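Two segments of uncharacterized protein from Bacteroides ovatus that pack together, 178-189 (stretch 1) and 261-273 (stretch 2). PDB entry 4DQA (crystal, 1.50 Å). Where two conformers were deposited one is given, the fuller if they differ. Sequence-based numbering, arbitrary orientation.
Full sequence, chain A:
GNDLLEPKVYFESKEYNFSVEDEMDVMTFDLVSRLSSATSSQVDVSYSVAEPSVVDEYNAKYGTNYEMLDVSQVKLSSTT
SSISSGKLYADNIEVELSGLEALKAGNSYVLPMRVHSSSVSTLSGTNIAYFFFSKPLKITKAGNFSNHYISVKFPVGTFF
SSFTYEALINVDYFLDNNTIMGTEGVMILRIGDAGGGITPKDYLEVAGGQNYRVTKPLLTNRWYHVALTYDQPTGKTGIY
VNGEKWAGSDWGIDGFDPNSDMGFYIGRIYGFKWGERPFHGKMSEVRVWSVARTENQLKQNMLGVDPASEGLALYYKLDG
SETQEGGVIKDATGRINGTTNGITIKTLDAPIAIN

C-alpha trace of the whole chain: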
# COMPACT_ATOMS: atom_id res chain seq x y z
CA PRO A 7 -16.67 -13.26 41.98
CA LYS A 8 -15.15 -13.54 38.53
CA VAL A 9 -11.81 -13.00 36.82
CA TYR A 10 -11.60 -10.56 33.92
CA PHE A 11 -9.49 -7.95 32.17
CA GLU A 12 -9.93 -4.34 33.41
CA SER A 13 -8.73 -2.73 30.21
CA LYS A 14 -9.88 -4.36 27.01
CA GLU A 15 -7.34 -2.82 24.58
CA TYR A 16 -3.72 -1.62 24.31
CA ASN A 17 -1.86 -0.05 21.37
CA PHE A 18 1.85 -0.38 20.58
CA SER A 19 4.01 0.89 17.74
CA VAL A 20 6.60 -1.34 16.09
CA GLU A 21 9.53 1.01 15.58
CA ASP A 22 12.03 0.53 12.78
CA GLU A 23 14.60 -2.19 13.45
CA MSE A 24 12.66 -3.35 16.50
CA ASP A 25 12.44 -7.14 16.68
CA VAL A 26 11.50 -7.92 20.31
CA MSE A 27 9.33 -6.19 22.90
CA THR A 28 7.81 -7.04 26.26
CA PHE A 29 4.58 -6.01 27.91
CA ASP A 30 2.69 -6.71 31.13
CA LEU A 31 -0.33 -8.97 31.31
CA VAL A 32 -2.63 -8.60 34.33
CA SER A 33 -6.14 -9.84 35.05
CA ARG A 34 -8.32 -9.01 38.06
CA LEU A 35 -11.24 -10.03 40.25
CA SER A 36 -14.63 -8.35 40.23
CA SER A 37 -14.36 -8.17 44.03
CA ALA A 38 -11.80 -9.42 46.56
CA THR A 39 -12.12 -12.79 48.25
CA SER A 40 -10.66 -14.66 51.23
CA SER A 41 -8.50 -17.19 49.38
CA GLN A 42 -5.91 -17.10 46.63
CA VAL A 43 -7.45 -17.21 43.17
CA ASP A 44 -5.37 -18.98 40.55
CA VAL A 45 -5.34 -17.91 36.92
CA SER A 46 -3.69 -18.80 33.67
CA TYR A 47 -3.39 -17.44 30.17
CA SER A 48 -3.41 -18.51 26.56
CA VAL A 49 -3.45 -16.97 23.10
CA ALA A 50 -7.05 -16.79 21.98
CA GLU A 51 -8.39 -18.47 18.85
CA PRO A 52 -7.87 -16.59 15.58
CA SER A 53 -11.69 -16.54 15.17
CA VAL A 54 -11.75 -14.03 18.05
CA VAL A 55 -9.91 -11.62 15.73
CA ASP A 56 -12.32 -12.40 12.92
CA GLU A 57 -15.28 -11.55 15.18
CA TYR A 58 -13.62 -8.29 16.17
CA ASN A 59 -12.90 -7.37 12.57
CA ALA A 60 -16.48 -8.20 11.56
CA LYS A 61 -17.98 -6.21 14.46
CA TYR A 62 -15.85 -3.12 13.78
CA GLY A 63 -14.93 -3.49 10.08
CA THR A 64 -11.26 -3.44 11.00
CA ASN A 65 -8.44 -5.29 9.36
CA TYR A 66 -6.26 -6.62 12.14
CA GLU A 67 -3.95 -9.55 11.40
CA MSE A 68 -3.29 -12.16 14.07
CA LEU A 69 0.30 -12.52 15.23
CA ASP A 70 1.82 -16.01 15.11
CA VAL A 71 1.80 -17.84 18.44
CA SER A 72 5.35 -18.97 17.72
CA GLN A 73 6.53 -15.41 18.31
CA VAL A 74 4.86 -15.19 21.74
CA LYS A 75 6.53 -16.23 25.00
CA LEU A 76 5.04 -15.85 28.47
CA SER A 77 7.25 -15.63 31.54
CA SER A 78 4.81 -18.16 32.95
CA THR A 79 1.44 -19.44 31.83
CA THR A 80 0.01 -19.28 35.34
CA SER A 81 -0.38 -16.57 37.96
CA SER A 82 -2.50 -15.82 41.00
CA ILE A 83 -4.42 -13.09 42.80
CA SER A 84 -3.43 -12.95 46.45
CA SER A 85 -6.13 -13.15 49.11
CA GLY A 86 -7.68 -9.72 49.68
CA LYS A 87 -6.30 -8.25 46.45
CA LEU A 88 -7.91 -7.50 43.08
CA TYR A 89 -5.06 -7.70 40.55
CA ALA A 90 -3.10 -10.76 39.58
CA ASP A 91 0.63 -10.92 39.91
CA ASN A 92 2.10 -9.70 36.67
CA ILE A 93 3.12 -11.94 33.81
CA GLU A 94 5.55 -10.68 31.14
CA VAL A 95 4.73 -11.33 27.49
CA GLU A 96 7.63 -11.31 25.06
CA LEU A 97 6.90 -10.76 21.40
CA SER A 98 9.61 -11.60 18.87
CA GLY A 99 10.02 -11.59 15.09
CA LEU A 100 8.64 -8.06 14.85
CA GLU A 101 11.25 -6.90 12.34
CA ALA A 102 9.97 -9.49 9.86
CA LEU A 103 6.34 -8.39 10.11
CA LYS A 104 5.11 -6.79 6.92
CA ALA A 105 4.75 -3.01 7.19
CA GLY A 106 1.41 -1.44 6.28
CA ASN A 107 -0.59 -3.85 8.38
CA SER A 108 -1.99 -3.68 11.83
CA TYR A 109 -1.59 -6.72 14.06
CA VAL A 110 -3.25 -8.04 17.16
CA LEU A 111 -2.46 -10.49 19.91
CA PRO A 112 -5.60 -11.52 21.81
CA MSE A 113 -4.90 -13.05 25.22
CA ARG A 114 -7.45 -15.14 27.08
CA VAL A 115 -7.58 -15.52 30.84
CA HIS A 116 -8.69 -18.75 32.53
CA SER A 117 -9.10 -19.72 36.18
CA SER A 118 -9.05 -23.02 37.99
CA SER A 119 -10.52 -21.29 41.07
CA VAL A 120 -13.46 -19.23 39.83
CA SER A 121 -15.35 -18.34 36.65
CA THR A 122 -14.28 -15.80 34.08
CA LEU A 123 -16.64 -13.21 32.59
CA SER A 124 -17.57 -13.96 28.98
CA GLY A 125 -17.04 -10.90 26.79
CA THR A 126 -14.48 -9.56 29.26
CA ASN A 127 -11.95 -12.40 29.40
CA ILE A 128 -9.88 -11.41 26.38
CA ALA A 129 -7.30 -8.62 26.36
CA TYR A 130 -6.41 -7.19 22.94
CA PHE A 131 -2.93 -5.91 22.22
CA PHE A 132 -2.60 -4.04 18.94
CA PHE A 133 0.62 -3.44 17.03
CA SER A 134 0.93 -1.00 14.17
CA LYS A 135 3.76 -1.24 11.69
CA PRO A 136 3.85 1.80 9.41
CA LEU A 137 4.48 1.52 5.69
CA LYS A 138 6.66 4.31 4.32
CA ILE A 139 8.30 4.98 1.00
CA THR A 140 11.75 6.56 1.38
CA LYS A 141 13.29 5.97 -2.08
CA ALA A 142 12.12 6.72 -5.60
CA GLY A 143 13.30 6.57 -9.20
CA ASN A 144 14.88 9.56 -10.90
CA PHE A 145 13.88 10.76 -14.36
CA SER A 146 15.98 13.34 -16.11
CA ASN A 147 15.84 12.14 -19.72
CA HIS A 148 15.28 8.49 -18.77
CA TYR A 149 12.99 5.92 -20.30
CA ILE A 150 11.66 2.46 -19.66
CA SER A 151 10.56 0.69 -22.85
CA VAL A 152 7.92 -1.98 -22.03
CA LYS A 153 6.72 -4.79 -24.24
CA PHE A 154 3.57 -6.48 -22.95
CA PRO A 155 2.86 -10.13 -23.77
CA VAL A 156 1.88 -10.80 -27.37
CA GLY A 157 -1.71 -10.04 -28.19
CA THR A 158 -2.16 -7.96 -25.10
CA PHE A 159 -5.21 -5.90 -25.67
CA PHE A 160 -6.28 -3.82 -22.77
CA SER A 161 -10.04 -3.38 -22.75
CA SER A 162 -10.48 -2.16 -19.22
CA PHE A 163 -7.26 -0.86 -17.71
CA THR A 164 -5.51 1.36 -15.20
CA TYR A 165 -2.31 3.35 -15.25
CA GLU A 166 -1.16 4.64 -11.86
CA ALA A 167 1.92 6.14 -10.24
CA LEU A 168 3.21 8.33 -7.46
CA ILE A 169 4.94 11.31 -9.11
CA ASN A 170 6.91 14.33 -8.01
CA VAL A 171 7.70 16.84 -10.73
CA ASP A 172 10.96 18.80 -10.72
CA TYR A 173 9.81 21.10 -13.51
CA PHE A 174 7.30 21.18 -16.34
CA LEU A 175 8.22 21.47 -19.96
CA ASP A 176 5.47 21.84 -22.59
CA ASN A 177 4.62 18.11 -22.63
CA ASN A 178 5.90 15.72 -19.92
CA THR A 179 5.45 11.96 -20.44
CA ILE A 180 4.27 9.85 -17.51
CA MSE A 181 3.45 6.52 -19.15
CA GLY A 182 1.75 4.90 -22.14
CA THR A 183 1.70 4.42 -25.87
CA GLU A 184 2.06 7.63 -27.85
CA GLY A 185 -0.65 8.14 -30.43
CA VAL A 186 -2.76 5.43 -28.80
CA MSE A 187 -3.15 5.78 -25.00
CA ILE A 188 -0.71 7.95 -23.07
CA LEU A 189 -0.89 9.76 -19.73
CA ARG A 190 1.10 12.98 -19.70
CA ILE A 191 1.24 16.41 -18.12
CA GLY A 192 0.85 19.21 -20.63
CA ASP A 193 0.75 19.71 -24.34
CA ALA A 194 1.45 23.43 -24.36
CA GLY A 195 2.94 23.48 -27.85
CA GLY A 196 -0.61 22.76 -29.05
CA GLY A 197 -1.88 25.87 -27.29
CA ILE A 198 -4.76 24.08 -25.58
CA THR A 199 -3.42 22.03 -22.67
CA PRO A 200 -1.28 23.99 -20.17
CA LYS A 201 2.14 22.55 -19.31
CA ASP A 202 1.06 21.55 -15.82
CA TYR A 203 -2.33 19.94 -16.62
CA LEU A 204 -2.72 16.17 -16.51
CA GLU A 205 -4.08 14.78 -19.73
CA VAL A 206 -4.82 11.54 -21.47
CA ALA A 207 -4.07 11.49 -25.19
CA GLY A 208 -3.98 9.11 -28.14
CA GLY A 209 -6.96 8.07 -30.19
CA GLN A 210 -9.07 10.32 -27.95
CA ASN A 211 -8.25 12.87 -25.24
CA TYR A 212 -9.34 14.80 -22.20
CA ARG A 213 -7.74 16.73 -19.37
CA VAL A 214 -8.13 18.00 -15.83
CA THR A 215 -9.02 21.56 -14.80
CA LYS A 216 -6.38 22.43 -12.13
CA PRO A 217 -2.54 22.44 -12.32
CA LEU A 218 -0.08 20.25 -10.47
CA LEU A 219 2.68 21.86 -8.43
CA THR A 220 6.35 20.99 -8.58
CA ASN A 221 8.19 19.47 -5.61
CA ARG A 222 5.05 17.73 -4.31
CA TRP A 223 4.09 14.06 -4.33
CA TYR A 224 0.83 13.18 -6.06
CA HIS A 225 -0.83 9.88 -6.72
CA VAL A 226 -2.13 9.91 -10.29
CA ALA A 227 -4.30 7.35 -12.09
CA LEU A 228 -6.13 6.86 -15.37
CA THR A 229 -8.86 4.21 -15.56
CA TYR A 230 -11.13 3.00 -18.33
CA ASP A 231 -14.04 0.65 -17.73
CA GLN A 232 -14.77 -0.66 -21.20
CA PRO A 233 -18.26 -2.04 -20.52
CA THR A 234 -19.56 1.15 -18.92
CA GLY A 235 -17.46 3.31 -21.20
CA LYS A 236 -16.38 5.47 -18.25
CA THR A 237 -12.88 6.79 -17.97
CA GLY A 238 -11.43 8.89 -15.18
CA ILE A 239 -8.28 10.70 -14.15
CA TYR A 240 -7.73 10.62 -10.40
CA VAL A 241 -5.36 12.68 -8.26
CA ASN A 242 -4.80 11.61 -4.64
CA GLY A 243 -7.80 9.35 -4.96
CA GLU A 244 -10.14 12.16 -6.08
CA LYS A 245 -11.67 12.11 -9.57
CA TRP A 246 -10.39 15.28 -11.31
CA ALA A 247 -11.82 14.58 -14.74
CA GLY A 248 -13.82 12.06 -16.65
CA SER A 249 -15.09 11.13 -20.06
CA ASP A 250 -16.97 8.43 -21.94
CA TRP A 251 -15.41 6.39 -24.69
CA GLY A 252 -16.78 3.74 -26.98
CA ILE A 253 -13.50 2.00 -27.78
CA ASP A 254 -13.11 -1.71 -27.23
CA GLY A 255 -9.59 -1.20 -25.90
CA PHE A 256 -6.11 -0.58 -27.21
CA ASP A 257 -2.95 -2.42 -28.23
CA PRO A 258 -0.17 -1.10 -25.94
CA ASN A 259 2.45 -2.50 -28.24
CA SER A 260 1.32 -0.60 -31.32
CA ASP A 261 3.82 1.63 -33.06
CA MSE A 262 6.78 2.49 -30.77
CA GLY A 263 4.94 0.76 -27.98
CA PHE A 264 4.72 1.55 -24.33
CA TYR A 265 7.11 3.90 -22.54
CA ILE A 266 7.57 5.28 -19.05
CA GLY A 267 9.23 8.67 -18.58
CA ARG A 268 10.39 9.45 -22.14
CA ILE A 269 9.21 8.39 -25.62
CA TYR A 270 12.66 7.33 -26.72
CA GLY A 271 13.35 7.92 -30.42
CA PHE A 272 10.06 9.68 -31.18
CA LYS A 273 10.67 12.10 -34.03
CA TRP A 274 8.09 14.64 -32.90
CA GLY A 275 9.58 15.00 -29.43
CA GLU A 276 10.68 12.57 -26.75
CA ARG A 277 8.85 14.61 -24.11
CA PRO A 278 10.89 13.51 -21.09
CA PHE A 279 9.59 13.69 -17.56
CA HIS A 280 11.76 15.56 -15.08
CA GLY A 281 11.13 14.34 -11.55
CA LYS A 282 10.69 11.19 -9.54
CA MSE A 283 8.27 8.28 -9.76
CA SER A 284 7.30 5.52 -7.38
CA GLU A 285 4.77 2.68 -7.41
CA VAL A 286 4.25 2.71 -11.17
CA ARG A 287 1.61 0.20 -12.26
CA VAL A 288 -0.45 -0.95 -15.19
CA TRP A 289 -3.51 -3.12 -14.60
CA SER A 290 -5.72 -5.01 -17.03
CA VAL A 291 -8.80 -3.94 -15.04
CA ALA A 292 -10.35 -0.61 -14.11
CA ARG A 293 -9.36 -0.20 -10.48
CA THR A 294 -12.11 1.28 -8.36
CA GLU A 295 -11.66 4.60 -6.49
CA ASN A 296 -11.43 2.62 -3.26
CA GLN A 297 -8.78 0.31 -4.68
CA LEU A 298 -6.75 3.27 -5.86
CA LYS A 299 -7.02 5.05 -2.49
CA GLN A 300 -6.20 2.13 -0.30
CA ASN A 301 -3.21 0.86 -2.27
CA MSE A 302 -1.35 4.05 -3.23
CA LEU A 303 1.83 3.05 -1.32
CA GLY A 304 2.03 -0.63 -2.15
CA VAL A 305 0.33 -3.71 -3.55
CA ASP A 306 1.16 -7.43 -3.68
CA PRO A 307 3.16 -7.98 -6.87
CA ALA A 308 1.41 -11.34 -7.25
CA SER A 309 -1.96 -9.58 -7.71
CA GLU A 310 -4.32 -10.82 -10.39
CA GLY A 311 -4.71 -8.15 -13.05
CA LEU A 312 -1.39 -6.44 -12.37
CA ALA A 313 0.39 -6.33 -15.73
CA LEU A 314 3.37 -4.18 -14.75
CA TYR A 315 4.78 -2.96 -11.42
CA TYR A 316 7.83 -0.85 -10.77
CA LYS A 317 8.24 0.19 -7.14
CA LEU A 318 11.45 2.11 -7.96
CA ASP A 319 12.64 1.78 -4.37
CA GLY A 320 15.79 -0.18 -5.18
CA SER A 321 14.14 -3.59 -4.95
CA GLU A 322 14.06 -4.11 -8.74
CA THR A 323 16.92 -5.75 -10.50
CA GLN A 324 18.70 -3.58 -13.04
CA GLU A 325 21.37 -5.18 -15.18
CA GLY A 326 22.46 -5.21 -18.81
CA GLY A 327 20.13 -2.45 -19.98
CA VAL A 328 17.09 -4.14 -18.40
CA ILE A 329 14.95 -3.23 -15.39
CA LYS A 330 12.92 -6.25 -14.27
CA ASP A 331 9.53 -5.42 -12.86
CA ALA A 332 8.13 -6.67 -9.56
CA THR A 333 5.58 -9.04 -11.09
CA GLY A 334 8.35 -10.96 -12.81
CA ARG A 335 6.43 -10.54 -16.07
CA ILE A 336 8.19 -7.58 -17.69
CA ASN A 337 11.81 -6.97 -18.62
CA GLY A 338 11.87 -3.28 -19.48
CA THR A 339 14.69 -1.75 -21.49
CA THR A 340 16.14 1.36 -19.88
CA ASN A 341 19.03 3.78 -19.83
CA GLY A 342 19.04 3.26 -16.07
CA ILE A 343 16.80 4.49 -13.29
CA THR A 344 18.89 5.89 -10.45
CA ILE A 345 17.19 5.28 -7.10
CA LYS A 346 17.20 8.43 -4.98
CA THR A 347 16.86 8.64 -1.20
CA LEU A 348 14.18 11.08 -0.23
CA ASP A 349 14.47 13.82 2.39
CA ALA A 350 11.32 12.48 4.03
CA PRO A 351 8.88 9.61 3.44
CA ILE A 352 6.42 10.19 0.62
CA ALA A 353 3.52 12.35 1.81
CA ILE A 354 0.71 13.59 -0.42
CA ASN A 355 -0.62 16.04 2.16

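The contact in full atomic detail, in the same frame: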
# COMPACT_ATOMS: atom_id res chain seq x y z
N ASN A 178 5.09 16.52 -20.84
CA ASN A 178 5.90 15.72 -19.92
C ASN A 178 5.29 14.32 -19.84
O ASN A 178 4.19 14.16 -19.34
CB ASN A 178 5.86 16.38 -18.55
CG ASN A 178 6.25 17.85 -18.62
OD1 ASN A 178 7.43 18.18 -18.64
ND2 ASN A 178 5.24 18.74 -18.68
N THR A 179 5.98 13.32 -20.38
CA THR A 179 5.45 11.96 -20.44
C THR A 179 5.43 11.30 -19.07
O THR A 179 6.46 11.25 -18.40
CB THR A 179 6.36 11.09 -21.33
OG1 THR A 179 6.39 11.65 -22.63
CG2 THR A 179 5.87 9.66 -21.43
N ILE A 180 4.29 10.75 -18.67
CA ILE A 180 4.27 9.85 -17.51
C ILE A 180 4.42 8.44 -18.03
O ILE A 180 5.48 7.83 -17.86
CB ILE A 180 3.05 10.03 -16.64
CG1 ILE A 180 3.05 11.45 -16.07
CG2 ILE A 180 3.10 9.03 -15.45
CD1 ILE A 180 1.74 11.82 -15.40
N MSE A 181 3.41 7.89 -18.68
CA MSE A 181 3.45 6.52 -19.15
C MSE A 181 2.43 6.27 -20.26
O MSE A 181 1.35 6.87 -20.24
CB MSE A 181 3.17 5.57 -17.97
CG MSE A 181 1.93 5.98 -17.15
SE MSE A 181 1.77 5.23 -15.34
CE MSE A 181 1.68 3.35 -15.85
N GLY A 182 2.73 5.36 -21.18
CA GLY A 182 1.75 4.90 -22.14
C GLY A 182 2.31 4.75 -23.54
O GLY A 182 3.54 4.75 -23.72
N THR A 183 1.39 4.68 -24.49
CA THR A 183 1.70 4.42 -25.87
C THR A 183 1.31 5.63 -26.69
O THR A 183 0.14 5.88 -26.93
CB THR A 183 0.98 3.15 -26.33
OG1 THR A 183 1.35 2.09 -25.43
CG2 THR A 183 1.35 2.78 -27.77
N GLU A 184 2.31 6.40 -27.11
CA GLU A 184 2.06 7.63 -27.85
C GLU A 184 1.24 7.39 -29.10
O GLU A 184 1.48 6.44 -29.87
CB GLU A 184 3.39 8.32 -28.18
CG GLU A 184 3.29 9.52 -29.15
CD GLU A 184 2.45 10.67 -28.66
OE1 GLU A 184 2.09 10.69 -27.46
OE2 GLU A 184 2.12 11.55 -29.50
N GLY A 185 0.22 8.23 -29.28
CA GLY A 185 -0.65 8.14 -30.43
C GLY A 185 -1.81 7.18 -30.19
O GLY A 185 -2.73 7.14 -31.00
N VAL A 186 -1.77 6.45 -29.08
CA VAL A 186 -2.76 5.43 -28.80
C VAL A 186 -3.43 5.59 -27.43
O VAL A 186 -4.66 5.74 -27.35
CB VAL A 186 -2.14 4.02 -28.91
CG1 VAL A 186 -3.16 2.94 -28.59
CG2 VAL A 186 -1.55 3.81 -30.33
N MSE A 187 -2.64 5.58 -26.36
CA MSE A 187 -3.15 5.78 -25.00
C MSE A 187 -1.99 6.17 -24.09
O MSE A 187 -1.25 5.32 -23.60
CB MSE A 187 -3.82 4.52 -24.46
CG MSE A 187 -4.53 4.72 -23.14
SE MSE A 187 -6.10 5.81 -23.30
CE MSE A 187 -7.10 4.68 -24.51
N ILE A 188 -1.83 7.47 -23.87
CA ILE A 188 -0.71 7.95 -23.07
C ILE A 188 -1.21 8.95 -22.01
O ILE A 188 -2.10 9.76 -22.26
CB ILE A 188 0.40 8.53 -23.99
CG1 ILE A 188 1.73 8.69 -23.23
CG2 ILE A 188 -0.03 9.84 -24.59
CD1 ILE A 188 2.93 8.95 -24.12
N LEU A 189 -0.65 8.83 -20.81
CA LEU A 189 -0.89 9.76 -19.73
C LEU A 189 0.32 10.68 -19.62
O LEU A 189 1.48 10.23 -19.53
CB LEU A 189 -1.11 9.01 -18.42
CG LEU A 189 -1.39 9.85 -17.18
CD1 LEU A 189 -2.73 10.54 -17.32
CD2 LEU A 189 -1.35 8.97 -15.93
N ASP A 261 2.78 0.68 -32.70
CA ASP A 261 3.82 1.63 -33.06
C ASP A 261 5.12 1.45 -32.24
O ASP A 261 5.69 0.35 -32.18
CB ASP A 261 3.26 3.05 -32.94
CG ASP A 261 1.93 3.19 -33.63
OD1 ASP A 261 1.73 2.48 -34.64
OD2 ASP A 261 1.10 4.01 -33.19
N MSE A 262 5.58 2.52 -31.60
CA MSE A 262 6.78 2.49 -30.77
C MSE A 262 6.56 1.77 -29.45
O MSE A 262 7.52 1.46 -28.70
CB MSE A 262 7.22 3.92 -30.47
CG MSE A 262 6.49 4.55 -29.28
SE MSE A 262 4.66 5.09 -29.72
CE MSE A 262 5.10 6.48 -31.00
N GLY A 263 5.29 1.52 -29.14
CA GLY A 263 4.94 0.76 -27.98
C GLY A 263 4.95 1.63 -26.74
O GLY A 263 4.95 2.86 -26.81
N PHE A 264 4.96 0.96 -25.62
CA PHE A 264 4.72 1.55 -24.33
C PHE A 264 6.03 2.07 -23.73
O PHE A 264 7.04 1.37 -23.71
CB PHE A 264 4.11 0.49 -23.41
CG PHE A 264 3.49 1.01 -22.15
CD1 PHE A 264 4.27 1.28 -21.03
CD2 PHE A 264 2.11 1.17 -22.04
CE1 PHE A 264 3.72 1.75 -19.85
CE2 PHE A 264 1.56 1.63 -20.84
CZ PHE A 264 2.35 1.90 -19.75
N TYR A 265 5.97 3.29 -23.21
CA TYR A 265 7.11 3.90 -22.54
C TYR A 265 6.71 4.50 -21.22
O TYR A 265 5.58 4.97 -21.05
CB TYR A 265 7.72 5.03 -23.38
CG TYR A 265 8.69 4.54 -24.43
CD1 TYR A 265 10.00 4.23 -24.07
CD2 TYR A 265 8.31 4.35 -25.75
CE1 TYR A 265 10.90 3.78 -25.02
CE2 TYR A 265 9.22 3.88 -26.71
CZ TYR A 265 10.52 3.58 -26.31
OH TYR A 265 11.39 3.12 -27.30
N ILE A 266 7.67 4.51 -20.29
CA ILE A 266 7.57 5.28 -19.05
C ILE A 266 8.65 6.36 -19.09
O ILE A 266 9.81 6.09 -19.42
CB ILE A 266 7.79 4.38 -17.80
CG1 ILE A 266 6.68 3.32 -17.75
CG2 ILE A 266 7.82 5.22 -16.53
CD1 ILE A 266 7.02 2.14 -16.86
N GLY A 267 8.26 7.60 -18.82
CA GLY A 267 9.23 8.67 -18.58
C GLY A 267 9.77 9.44 -19.76
O GLY A 267 10.23 10.56 -19.57
N ARG A 268 9.76 8.84 -20.96
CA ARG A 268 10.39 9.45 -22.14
C ARG A 268 10.05 8.56 -23.32
O ARG A 268 10.13 7.34 -23.18
CB ARG A 268 11.91 9.53 -21.95
CG ARG A 268 12.72 9.91 -23.17
CD ARG A 268 14.20 9.82 -22.89
NE ARG A 268 15.01 10.03 -24.08
CZ ARG A 268 16.32 9.80 -24.17
NH1 ARG A 268 16.98 9.30 -23.13
NH2 ARG A 268 16.94 10.05 -25.32
N ILE A 269 9.60 9.14 -24.43
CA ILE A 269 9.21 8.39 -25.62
C ILE A 269 10.47 8.31 -26.46
O ILE A 269 10.70 9.10 -27.38
CB ILE A 269 8.06 9.03 -26.40
CG1 ILE A 269 6.93 9.44 -25.44
CG2 ILE A 269 7.53 8.02 -27.39
CD1 ILE A 269 5.93 10.40 -26.09
N TYR A 270 11.32 7.36 -26.12
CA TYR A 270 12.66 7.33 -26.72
C TYR A 270 12.60 7.16 -28.24
O TYR A 270 11.93 6.25 -28.74
CB TYR A 270 13.43 6.17 -26.08
CG TYR A 270 14.91 6.01 -26.44
CD1 TYR A 270 15.73 7.08 -26.66
CD2 TYR A 270 15.46 4.73 -26.51
CE1 TYR A 270 17.10 6.90 -26.99
CE2 TYR A 270 16.79 4.56 -26.81
CZ TYR A 270 17.59 5.64 -27.02
OH TYR A 270 18.93 5.48 -27.35
N GLY A 271 13.29 8.03 -28.96
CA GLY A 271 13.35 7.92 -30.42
C GLY A 271 12.16 8.50 -31.17
O GLY A 271 12.10 8.39 -32.40
N PHE A 272 11.22 9.13 -30.47
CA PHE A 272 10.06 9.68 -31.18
C PHE A 272 10.46 10.96 -31.90
O PHE A 272 10.94 11.93 -31.29
CB PHE A 272 8.94 10.01 -30.18
CG PHE A 272 7.62 10.33 -30.84
CD1 PHE A 272 7.15 9.56 -31.89
CD2 PHE A 272 6.85 11.37 -30.38
CE1 PHE A 272 5.92 9.85 -32.47
CE2 PHE A 272 5.63 11.65 -30.97
CZ PHE A 272 5.18 10.90 -32.01
N LYS A 273 10.20 11.00 -33.21
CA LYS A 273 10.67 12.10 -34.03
C LYS A 273 10.00 13.44 -33.75
O LYS A 273 10.55 14.49 -34.06
CB LYS A 273 10.51 11.78 -35.53
CG LYS A 273 9.09 11.82 -36.03
CD LYS A 273 9.04 11.68 -37.56
CE LYS A 273 9.58 10.33 -38.00
O HOH W 1 4.90 5.63 -26.10

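The two stretches, far apart in sequence, pair as a short antiparallel ladder centred on G182 and Y265, whose direct hydrogen bonds across the stretches all join backbone groups. G182 N donates to Y265 O (2.9 Å), and Y265 N returns a nearly straight bond to G182 O (2.9 Å, 171° at the hydrogen). Two residues along each strand, G267 N donates to I180 O (3.0 Å). Between these rungs M181 and I266 form a non-hydrogen-bonded pair, close enough that M181 CA lies 3.2 Å from Y265 O, a CA-H...O contact. The M181 amide faces its own stretch instead, donating to L189 O (3.2 Å from M181 N).

Beyond G182 the direct bonding gives way to water 1. It donates to G182 O and to G263 O and accepts from E184 N, each atom 2.9 Å from the water oxygen, so E184 N is satisfied although it lies 4.4 Å from G263 O. G182 O thus serves both Y265 N and the water. T179 O is the exception: covered by this contact, 3.8 Å from G267 CA, it finds no partner in the model.

G182 has no side chain, and its CA packs over one face of the F264 ring, 3.8 Å from the centroid. A CB here would come within 2.4 Å of M187 O, and the backbone angles themselves call for glycine. M181 CB reaches F264 CZ and I266 CG1, both at 4.2 Å, on the same face of the sheet. Farther out, E184 lays its aliphatic part against apolar groups: CG sits over the face of the F272 ring, 4.0 Å from its centroid, and CB is 3.9 Å from I269 CD1. I188 CD1 also meets I269 CD1 at 3.9 Å. The hydroxyls of T179 and T183 and E184 OE2 are hydrogen-bonded elsewhere in the structure.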